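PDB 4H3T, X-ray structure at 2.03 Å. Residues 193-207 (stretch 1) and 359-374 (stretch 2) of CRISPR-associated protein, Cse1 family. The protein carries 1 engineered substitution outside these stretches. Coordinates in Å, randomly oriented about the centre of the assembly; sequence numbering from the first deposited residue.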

ATOM      1  N   ALA A 193     -16.624   8.778  -6.803  1.00 44.62           N
ATOM      2  CA  ALA A 193     -16.106   7.440  -6.540  1.00 43.62           C
ATOM      3  C   ALA A 193     -15.058   7.583  -5.415  1.00 42.80           C
ATOM      4  O   ALA A 193     -14.598   8.701  -5.107  1.00 40.23           O
ATOM      5  CB  ALA A 193     -15.460   6.838  -7.824  1.00 44.70           C
ATOM      6  N   ILE A 194     -14.565   6.464  -4.895  1.00 41.74           N
ATOM      7  CA  ILE A 194     -13.440   6.509  -3.948  1.00 40.33           C
ATOM      8  C   ILE A 194     -12.198   7.073  -4.670  1.00 40.72           C
ATOM      9  O   ILE A 194     -12.136   7.017  -5.896  1.00 39.03           O
ATOM     10  CB  ILE A 194     -13.124   5.160  -3.310  1.00 42.54           C
ATOM     11  CG1 ILE A 194     -12.660   4.115  -4.375  1.00 41.70           C
ATOM     12  CG2 ILE A 194     -14.355   4.663  -2.519  1.00 42.66           C
ATOM     13  CD1 ILE A 194     -12.386   2.753  -3.809  1.00 43.05           C
ATOM     14  N   GLY A 195     -11.246   7.614  -3.922  1.00 37.20           N
ATOM     15  CA  GLY A 195     -10.008   8.104  -4.523  1.00 37.63           C
ATOM     16  C   GLY A 195      -9.251   6.993  -5.233  1.00 40.57           C
ATOM     17  O   GLY A 195      -9.382   5.802  -4.911  1.00 39.08           O
ATOM     18  N   TYR A 196      -8.440   7.379  -6.190  1.00 37.80           N
ATOM     19  CA  TYR A 196      -7.707   6.405  -6.985  1.00 38.45           C
ATOM     20  C   TYR A 196      -6.721   5.534  -6.156  1.00 39.40           C
ATOM     21  O   TYR A 196      -6.668   4.329  -6.366  1.00 39.14           O
ATOM     22  CB  TYR A 196      -6.974   7.119  -8.093  1.00 40.55           C
ATOM     23  CG  TYR A 196      -6.082   6.194  -8.900  1.00 41.79           C
ATOM     24  CD1 TYR A 196      -6.595   5.422  -9.921  1.00 45.55           C
ATOM     25  CD2 TYR A 196      -4.749   6.018  -8.562  1.00 42.11           C
ATOM     26  CE1 TYR A 196      -5.776   4.583 -10.676  1.00 43.97           C
ATOM     27  CE2 TYR A 196      -3.937   5.143  -9.264  1.00 43.07           C
ATOM     28  CZ  TYR A 196      -4.429   4.495 -10.382  1.00 41.83           C
ATOM     29  OH  TYR A 196      -3.633   3.612 -11.079  1.00 39.72           O
ATOM     30  N   LEU A 197      -6.024   6.109  -5.171  1.00 38.64           N
ATOM     31  CA  LEU A 197      -5.137   5.326  -4.309  1.00 38.62           C
ATOM     32  C   LEU A 197      -5.924   4.437  -3.361  1.00 43.42           C
ATOM     33  O   LEU A 197      -5.413   3.383  -2.979  1.00 44.01           O
ATOM     34  CB  LEU A 197      -4.127   6.179  -3.533  1.00 37.49           C
ATOM     35  CG  LEU A 197      -2.976   6.729  -4.296  1.00 39.94           C
ATOM     36  CD1 LEU A 197      -1.949   7.371  -3.347  1.00 38.34           C
ATOM     37  CD2 LEU A 197      -2.270   5.619  -5.081  1.00 40.65           C
ATOM     38  N   ALA A 198      -7.144   4.843  -2.995  1.00 39.61           N
ATOM     39  CA  ALA A 198      -8.043   4.002  -2.193  1.00 40.44           C
ATOM     40  C   ALA A 198      -8.507   2.751  -3.042  1.00 45.12           C
ATOM     41  O   ALA A 198      -8.824   1.713  -2.481  1.00 45.61           O
ATOM     42  CB  ALA A 198      -9.253   4.796  -1.685  1.00 40.30           C
ATOM     43  N   TRP A 199      -8.593   2.900  -4.365  1.00 41.51           N
ATOM     44  CA  TRP A 199      -8.988   1.851  -5.279  1.00 41.92           C
ATOM     45  C   TRP A 199      -7.865   0.875  -5.602  1.00 43.69           C
ATOM     46  O   TRP A 199      -8.102  -0.317  -5.691  1.00 42.72           O
ATOM     47  CB  TRP A 199      -9.491   2.478  -6.577  1.00 43.17           C
ATOM     48  CG  TRP A 199      -9.972   1.459  -7.565  1.00 44.37           C
ATOM     49  CD1 TRP A 199     -11.003   0.575  -7.402  1.00 47.01           C
ATOM     50  CD2 TRP A 199      -9.467   1.256  -8.894  1.00 44.54           C
ATOM     51  NE1 TRP A 199     -11.143  -0.179  -8.531  1.00 47.61           N
ATOM     52  CE2 TRP A 199     -10.183   0.180  -9.446  1.00 48.83           C
ATOM     53  CE3 TRP A 199      -8.441   1.845  -9.646  1.00 45.87           C
ATOM     54  CZ2 TRP A 199      -9.896  -0.340 -10.716  1.00 49.80           C
ATOM     55  CZ3 TRP A 199      -8.135   1.312 -10.901  1.00 48.29           C
ATOM     56  CH2 TRP A 199      -8.888   0.258 -11.438  1.00 49.73           C
ATOM     57  N   ILE A 200      -6.667   1.356  -5.879  1.00 40.87           N
ATOM     58  CA  ILE A 200      -5.591   0.432  -6.292  1.00 41.30           C
ATOM     59  C   ILE A 200      -4.937  -0.262  -5.067  1.00 45.18           C
ATOM     60  O   ILE A 200      -4.961   0.244  -3.939  1.00 42.91           O
ATOM     61  CB  ILE A 200      -4.481   1.066  -7.181  1.00 41.95           C
ATOM     62  CG1 ILE A 200      -3.714   2.211  -6.483  1.00 43.29           C
ATOM     63  CG2 ILE A 200      -5.048   1.543  -8.509  1.00 44.72           C
ATOM     64  CD1 ILE A 200      -2.347   2.440  -6.963  1.00 40.74           C
ATOM     65  N   GLY A 201      -4.318  -1.381  -5.353  1.00 42.47           N
ATOM     66  CA  GLY A 201      -3.415  -2.070  -4.441  1.00 43.38           C
ATOM     67  C   GLY A 201      -2.038  -1.461  -4.679  1.00 45.90           C
ATOM     68  O   GLY A 201      -1.437  -1.680  -5.720  1.00 46.50           O
ATOM     69  N   PHE A 202      -1.526  -0.648  -3.732  1.00 44.80           N
ATOM     70  CA  PHE A 202      -0.235   0.066  -3.914  1.00 41.97           C
ATOM     71  C   PHE A 202       0.940  -0.761  -3.431  1.00 43.06           C
ATOM     72  O   PHE A 202       0.853  -1.399  -2.388  1.00 41.60           O
ATOM     73  CB  PHE A 202      -0.301   1.361  -3.175  1.00 41.90           C
ATOM     74  CG  PHE A 202       0.993   2.154  -3.097  1.00 41.55           C
ATOM     75  CD1 PHE A 202       1.325   3.085  -4.077  1.00 40.63           C
ATOM     76  CD2 PHE A 202       1.913   1.911  -2.087  1.00 41.84           C
ATOM     77  CE1 PHE A 202       2.545   3.771  -4.016  1.00 40.19           C
ATOM     78  CE2 PHE A 202       3.079   2.625  -2.002  1.00 40.73           C
ATOM     79  CZ  PHE A 202       3.405   3.534  -2.972  1.00 39.69           C
ATOM     80  N   VAL A 203       2.003  -0.805  -4.220  1.00 39.24           N
ATOM     81  CA  VAL A 203       3.241  -1.467  -3.872  1.00 37.93           C
ATOM     82  C   VAL A 203       4.385  -0.594  -4.376  1.00 41.61           C
ATOM     83  O   VAL A 203       4.356  -0.164  -5.512  1.00 41.45           O
ATOM     84  CB  VAL A 203       3.365  -2.942  -4.342  1.00 42.99           C
ATOM     85  CG1 VAL A 203       3.244  -3.084  -5.872  1.00 46.36           C
ATOM     86  CG2 VAL A 203       4.701  -3.539  -3.868  1.00 42.96           C
ATOM     87  N   ALA A 204       5.388  -0.369  -3.557  1.00 38.35           N
ATOM     88  CA  ALA A 204       6.555   0.428  -3.960  1.00 40.08           C
ATOM     89  C   ALA A 204       7.781  -0.020  -3.165  1.00 42.55           C
ATOM     90  O   ALA A 204       7.698  -0.346  -1.972  1.00 39.83           O
ATOM     91  CB  ALA A 204       6.309   1.915  -3.759  1.00 40.49           C
ATOM     92  N   PRO A 205       8.933  -0.086  -3.831  1.00 38.44           N
ATOM     93  CA  PRO A 205      10.144  -0.444  -3.109  1.00 41.63           C
ATOM     94  C   PRO A 205      10.693   0.736  -2.307  1.00 44.40           C
ATOM     95  O   PRO A 205      10.591   1.915  -2.688  1.00 44.51           O
ATOM     96  CB  PRO A 205      11.119  -0.821  -4.236  1.00 43.77           C
ATOM     97  CG  PRO A 205      10.717   0.132  -5.339  1.00 45.35           C
ATOM     98  CD  PRO A 205       9.220   0.161  -5.268  1.00 40.76           C
ATOM     99  N   VAL A 206      11.304   0.405  -1.195  1.00 40.85           N
ATOM    100  CA  VAL A 206      11.938   1.381  -0.317  1.00 40.98           C
ATOM    101  C   VAL A 206      13.365   0.925  -0.071  1.00 43.96           C
ATOM    102  O   VAL A 206      13.604  -0.268   0.228  1.00 43.36           O
ATOM    103  CB  VAL A 206      11.105   1.511   0.981  1.00 44.00           C
ATOM    104  CG1 VAL A 206      11.794   2.444   1.976  1.00 44.53           C
ATOM    105  CG2 VAL A 206       9.701   2.010   0.663  1.00 43.79           C
ATOM    106  N   GLY A 207      14.301   1.832  -0.342  1.00 44.01           N
ATOM    107  CA  GLY A 207      15.735   1.612  -0.195  1.00 45.79           C
ATOM    108  C   GLY A 207      16.202   2.001   1.202  1.00 50.71           C
ATOM    109  O   GLY A 207      15.387   2.125   2.102  1.00 47.14           O
TER
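Stretch 2, residues 359-374: LVSLLVTSAKFGNMST

Stretch 2 runs as one long β-strand from Leu 359 to Gly 370, then closes in a type I' turn from Asn 371 to Thr 374. Its first half pairs antiparallel with strand 202-206; the two axes approach to 4.4 Å, with 145° between their N-to-C directions.

Val 360 sets its CB 4.1 Å from CB of Pro 205. Ser 361 opens the ladder opposite Val 206: Val 206 N donates to Ser 361 O (2.7 Å) and Ser 361 N to Val 206 O (2.9 Å). Leu 362 faces Pro 205 in a non-hydrogen-bonded pair, a position that suits proline, which has no amide hydrogen to offer; Leu 362 CD2 lies 4.1 Å from Pro 205 CB. Leu 363 pairs with Ala 204, its N reaching Ala 204 O at 2.8 Å. The small alanine sits on the same face as Phe 202 and Val 206, and Leu 363 touches both: its CD2 meets the edge of the Phe 202 ring, 4.0 Å from CE2, while its CB lies 4.2 Å from Val 206 CG2. Val 364 returns to the other face, with CG2 4.1 Å from Val 203 CG2; such β-branched residues favour extended backbone. Thr 365 completes the ladder, its N 3.0 Å from Phe 202 O, and its hydroxyl OG1 is hydrogen-bonded to a water (2.9 Å) that also donates to Leu 197 O (2.8 Å).

Beyond this, water replaces direct pairing: one bridges Ala 367 O (2.9 Å) and Ala 198 O (2.8 Å). Lys 368 points away, exposed. Phe 369 turns toward stretch 1, its flat apolar ring giving Ile 194 CG2 a face to pack on, 4.0 Å from the centroid, while the small Ala 198 lets its CB approach Phe 369 CZ to 3.6 Å. After Gly 370, where the strand ends, the turn brings Ser 373 CB to 3.7 Å from Ile 194 CG2.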

ATOM      1  N   LEU A 359      18.477  -6.312  -1.589  1.00 48.79           N
ATOM      2  CA  LEU A 359      17.161  -6.278  -0.992  1.00 50.92           C
ATOM      3  C   LEU A 359      16.528  -4.925  -1.107  1.00 50.32           C
ATOM      4  O   LEU A 359      17.212  -3.907  -1.220  1.00 46.86           O
ATOM      5  CB  LEU A 359      17.204  -6.592   0.516  1.00 54.10           C
ATOM      6  CG  LEU A 359      17.855  -7.916   0.922  1.00 63.76           C
ATOM      7  CD1 LEU A 359      18.861  -7.679   2.014  1.00 67.40           C
ATOM      8  CD2 LEU A 359      16.795  -8.895   1.406  1.00 64.22           C
ATOM      9  N   VAL A 360      15.212  -4.946  -1.102  1.00 44.39           N
ATOM     10  CA  VAL A 360      14.354  -3.740  -1.023  1.00 43.09           C
ATOM     11  C   VAL A 360      13.301  -4.047  -0.037  1.00 44.02           C
ATOM     12  O   VAL A 360      12.900  -5.210   0.113  1.00 44.05           O
ATOM     13  CB  VAL A 360      13.753  -3.260  -2.354  1.00 45.98           C
ATOM     14  CG1 VAL A 360      14.838  -2.703  -3.271  1.00 46.65           C
ATOM     15  CG2 VAL A 360      12.936  -4.352  -3.036  1.00 46.60           C
ATOM     16  N   SER A 361      12.773  -3.014   0.577  1.00 40.09           N
ATOM     17  CA  SER A 361      11.658  -3.169   1.472  1.00 42.05           C
ATOM     18  C   SER A 361      10.388  -2.755   0.688  1.00 47.09           C
ATOM     19  O   SER A 361      10.256  -1.581   0.289  1.00 47.27           O
ATOM     20  CB  SER A 361      11.904  -2.300   2.692  1.00 44.24           C
ATOM     21  OG  SER A 361      10.732  -2.252   3.479  1.00 48.95           O
ATOM     22  N   LEU A 362       9.461  -3.698   0.476  1.00 39.13           N
ATOM     23  CA  LEU A 362       8.278  -3.409  -0.306  1.00 39.46           C
ATOM     24  C   LEU A 362       7.200  -2.872   0.593  1.00 43.84           C
ATOM     25  O   LEU A 362       6.783  -3.559   1.499  1.00 45.48           O
ATOM     26  CB  LEU A 362       7.773  -4.671  -1.032  1.00 39.35           C
ATOM     27  CG  LEU A 362       8.702  -5.280  -2.033  1.00 42.44           C
ATOM     28  CD1 LEU A 362       8.057  -6.457  -2.655  1.00 43.88           C
ATOM     29  CD2 LEU A 362       9.157  -4.229  -3.127  1.00 42.60           C
ATOM     30  N   LEU A 363       6.758  -1.659   0.339  1.00 39.26           N
ATOM     31  CA  LEU A 363       5.666  -1.029   1.071  1.00 37.60           C
ATOM     32  C   LEU A 363       4.407  -1.409   0.362  1.00 39.85           C
ATOM     33  O   LEU A 363       4.295  -1.134  -0.813  1.00 39.82           O
ATOM     34  CB  LEU A 363       5.847   0.487   1.076  1.00 38.61           C
ATOM     35  CG  LEU A 363       4.676   1.357   1.617  1.00 43.67           C
ATOM     36  CD1 LEU A 363       4.291   0.997   3.040  1.00 46.13           C
ATOM     37  CD2 LEU A 363       5.040   2.790   1.526  1.00 48.33           C
ATOM     38  N   VAL A 364       3.444  -2.005   1.049  1.00 39.65           N
ATOM     39  CA  VAL A 364       2.165  -2.368   0.450  1.00 40.50           C
ATOM     40  C   VAL A 364       1.039  -1.706   1.178  1.00 42.04           C
ATOM     41  O   VAL A 364       0.955  -1.831   2.416  1.00 40.45           O
ATOM     42  CB  VAL A 364       2.101  -3.940   0.586  1.00 48.25           C
ATOM     43  CG1 VAL A 364       0.780  -4.524   0.209  1.00 51.41           C
ATOM     44  CG2 VAL A 364       3.215  -4.609  -0.215  1.00 47.23           C
ATOM     45  N   THR A 365       0.097  -1.136   0.461  1.00 39.40           N
ATOM     46  CA  THR A 365      -1.162  -0.670   1.049  1.00 39.11           C
ATOM     47  C   THR A 365      -2.408  -1.052   0.214  1.00 43.72           C
ATOM     48  O   THR A 365      -2.334  -1.150  -1.007  1.00 45.06           O
ATOM     49  CB  THR A 365      -1.200   0.875   1.267  1.00 50.62           C
ATOM     50  OG1 THR A 365      -1.360   1.506  -0.030  1.00 55.31           O
ATOM     51  CG2 THR A 365       0.054   1.382   2.015  1.00 48.83           C
ATOM     52  N   SER A 366      -3.550  -1.296   0.895  1.00 43.21           N
ATOM     53  CA  SER A 366      -4.860  -1.451   0.210  1.00 45.04           C
ATOM     54  C   SER A 366      -5.937  -1.065   1.152  1.00 47.96           C
ATOM     55  O   SER A 366      -5.707  -1.016   2.348  1.00 45.43           O
ATOM     56  CB  SER A 366      -5.080  -2.870  -0.335  1.00 49.00           C
ATOM     57  OG  SER A 366      -5.331  -3.751   0.730  1.00 53.50           O
ATOM     58  N   ALA A 367      -7.109  -0.767   0.621  1.00 47.28           N
ATOM     59  CA  ALA A 367      -8.253  -0.317   1.421  1.00 48.31           C
ATOM     60  C   ALA A 367      -9.472  -1.044   1.013  1.00 54.34           C
ATOM     61  O   ALA A 367      -9.565  -1.482  -0.135  1.00 51.86           O
ATOM     62  CB  ALA A 367      -8.454   1.168   1.243  1.00 49.37           C
ATOM     63  N   LYS A 368     -10.411  -1.167   1.971  1.00 53.39           N
ATOM     64  CA  LYS A 368     -11.723  -1.770   1.796  1.00 55.46           C
ATOM     65  C   LYS A 368     -12.762  -0.825   2.418  1.00 55.35           C
ATOM     66  O   LYS A 368     -12.557  -0.319   3.537  1.00 51.12           O
ATOM     67  CB  LYS A 368     -11.782  -3.149   2.420  1.00 61.85           C
ATOM     68  CG  LYS A 368     -12.867  -4.024   1.807  1.00 88.62           C
ATOM     69  CD  LYS A 368     -13.261  -5.216   2.708  1.00110.19           C
ATOM     70  CE  LYS A 368     -12.484  -6.487   2.424  1.00122.87           C
ATOM     71  NZ  LYS A 368     -13.025  -7.639   3.207  1.00129.12           N
ATOM     72  N   PHE A 369     -13.815  -0.508   1.640  1.00 53.32           N
ATOM     73  CA  PHE A 369     -14.881   0.401   2.028  1.00 54.57           C
ATOM     74  C   PHE A 369     -16.185  -0.321   2.205  1.00 59.67           C
ATOM     75  O   PHE A 369     -16.427  -1.316   1.529  1.00 62.31           O
ATOM     76  CB  PHE A 369     -15.093   1.508   0.968  1.00 55.32           C
ATOM     77  CG  PHE A 369     -13.920   2.419   0.883  1.00 53.64           C
ATOM     78  CD1 PHE A 369     -13.903   3.622   1.583  1.00 53.02           C
ATOM     79  CD2 PHE A 369     -12.788   2.049   0.164  1.00 54.36           C
ATOM     80  CE1 PHE A 369     -12.769   4.433   1.575  1.00 53.53           C
ATOM     81  CE2 PHE A 369     -11.651   2.850   0.165  1.00 54.69           C
ATOM     82  CZ  PHE A 369     -11.646   4.040   0.874  1.00 52.77           C
ATOM     83  N   GLY A 370     -17.009   0.202   3.089  1.00 56.08           N
ATOM     84  CA  GLY A 370     -18.368  -0.284   3.327  1.00 56.70           C
ATOM     85  C   GLY A 370     -19.378   0.831   3.131  1.00 60.84           C
ATOM     86  O   GLY A 370     -19.025   1.989   2.830  1.00 56.94           O
ATOM     87  N   ASN A 371     -20.656   0.481   3.332  1.00 57.36           N
ATOM     88  CA  ASN A 371     -21.792   1.403   3.264  1.00 57.36           C
ATOM     89  C   ASN A 371     -21.780   2.264   1.992  1.00 61.02           C
ATOM     90  O   ASN A 371     -21.723   3.498   2.066  1.00 60.61           O
ATOM     91  CB  ASN A 371     -21.794   2.268   4.525  1.00 63.26           C
ATOM     92  CG  ASN A 371     -21.801   1.419   5.781  1.00 77.48           C
ATOM     93  OD1 ASN A 371     -20.844   1.385   6.556  1.00 69.65           O
ATOM     94  ND2 ASN A 371     -22.824   0.629   5.941  1.00 69.41           N
HETATM   95  N   MSE A 372     -21.796   1.590   0.817  1.00 57.03           N
HETATM   96  CA  MSE A 372     -21.822   2.220  -0.499  1.00 55.33           C
HETATM   97  C   MSE A 372     -20.596   3.181  -0.650  1.00 55.03           C
HETATM   98  O   MSE A 372     -20.729   4.367  -0.991  1.00 53.10           O
HETATM   99  CB  MSE A 372     -23.157   2.977  -0.716  1.00 58.97           C
HETATM  100  CG  MSE A 372     -24.415   2.034  -0.810  1.00 70.33           C
HETATM  101 SE   MSE A 372     -24.336   0.992  -2.480  0.48 81.96          SE
HETATM  102  CE  MSE A 372     -23.776  -0.714  -1.778  1.00 79.32           C
ATOM    103  N   SER A 373     -19.428   2.658  -0.306  1.00 50.43           N
ATOM    104  CA  SER A 373     -18.146   3.328  -0.441  1.00 49.55           C
ATOM    105  C   SER A 373     -18.013   4.611   0.406  1.00 51.37           C
ATOM    106  O   SER A 373     -17.186   5.456   0.100  1.00 49.37           O
ATOM    107  CB  SER A 373     -17.872   3.631  -1.914  1.00 54.95           C
ATOM    108  OG  SER A 373     -17.630   2.405  -2.584  1.00 58.09           O
ATOM    109  N   THR A 374     -18.787   4.727   1.485  1.00 52.16           N
ATOM    110  CA  THR A 374     -18.753   5.897   2.368  1.00 53.00           C
ATOM    111  C   THR A 374     -17.806   5.669   3.542  1.00 57.90           C
ATOM    112  O   THR A 374     -17.259   6.648   4.003  1.00 59.57           O
ATOM    113  CB  THR A 374     -20.147   6.269   2.894  1.00 51.99           C
ATOM    114  OG1 THR A 374     -20.716   5.173   3.610  1.00 54.31           O
ATOM    115  CG2 THR A 374     -21.083   6.753   1.796  1.00 53.46           C
TER
HETATM  116  O   HOH W   1      -3.739   1.608  -1.673  1.00 45.34           O
HETATM  117  O   HOH W   2      -7.274  -0.531  -2.246  1.00 46.95           O
HETATM  118  O   HOH W   3     -10.860  -0.157  -2.362  1.00 54.55           O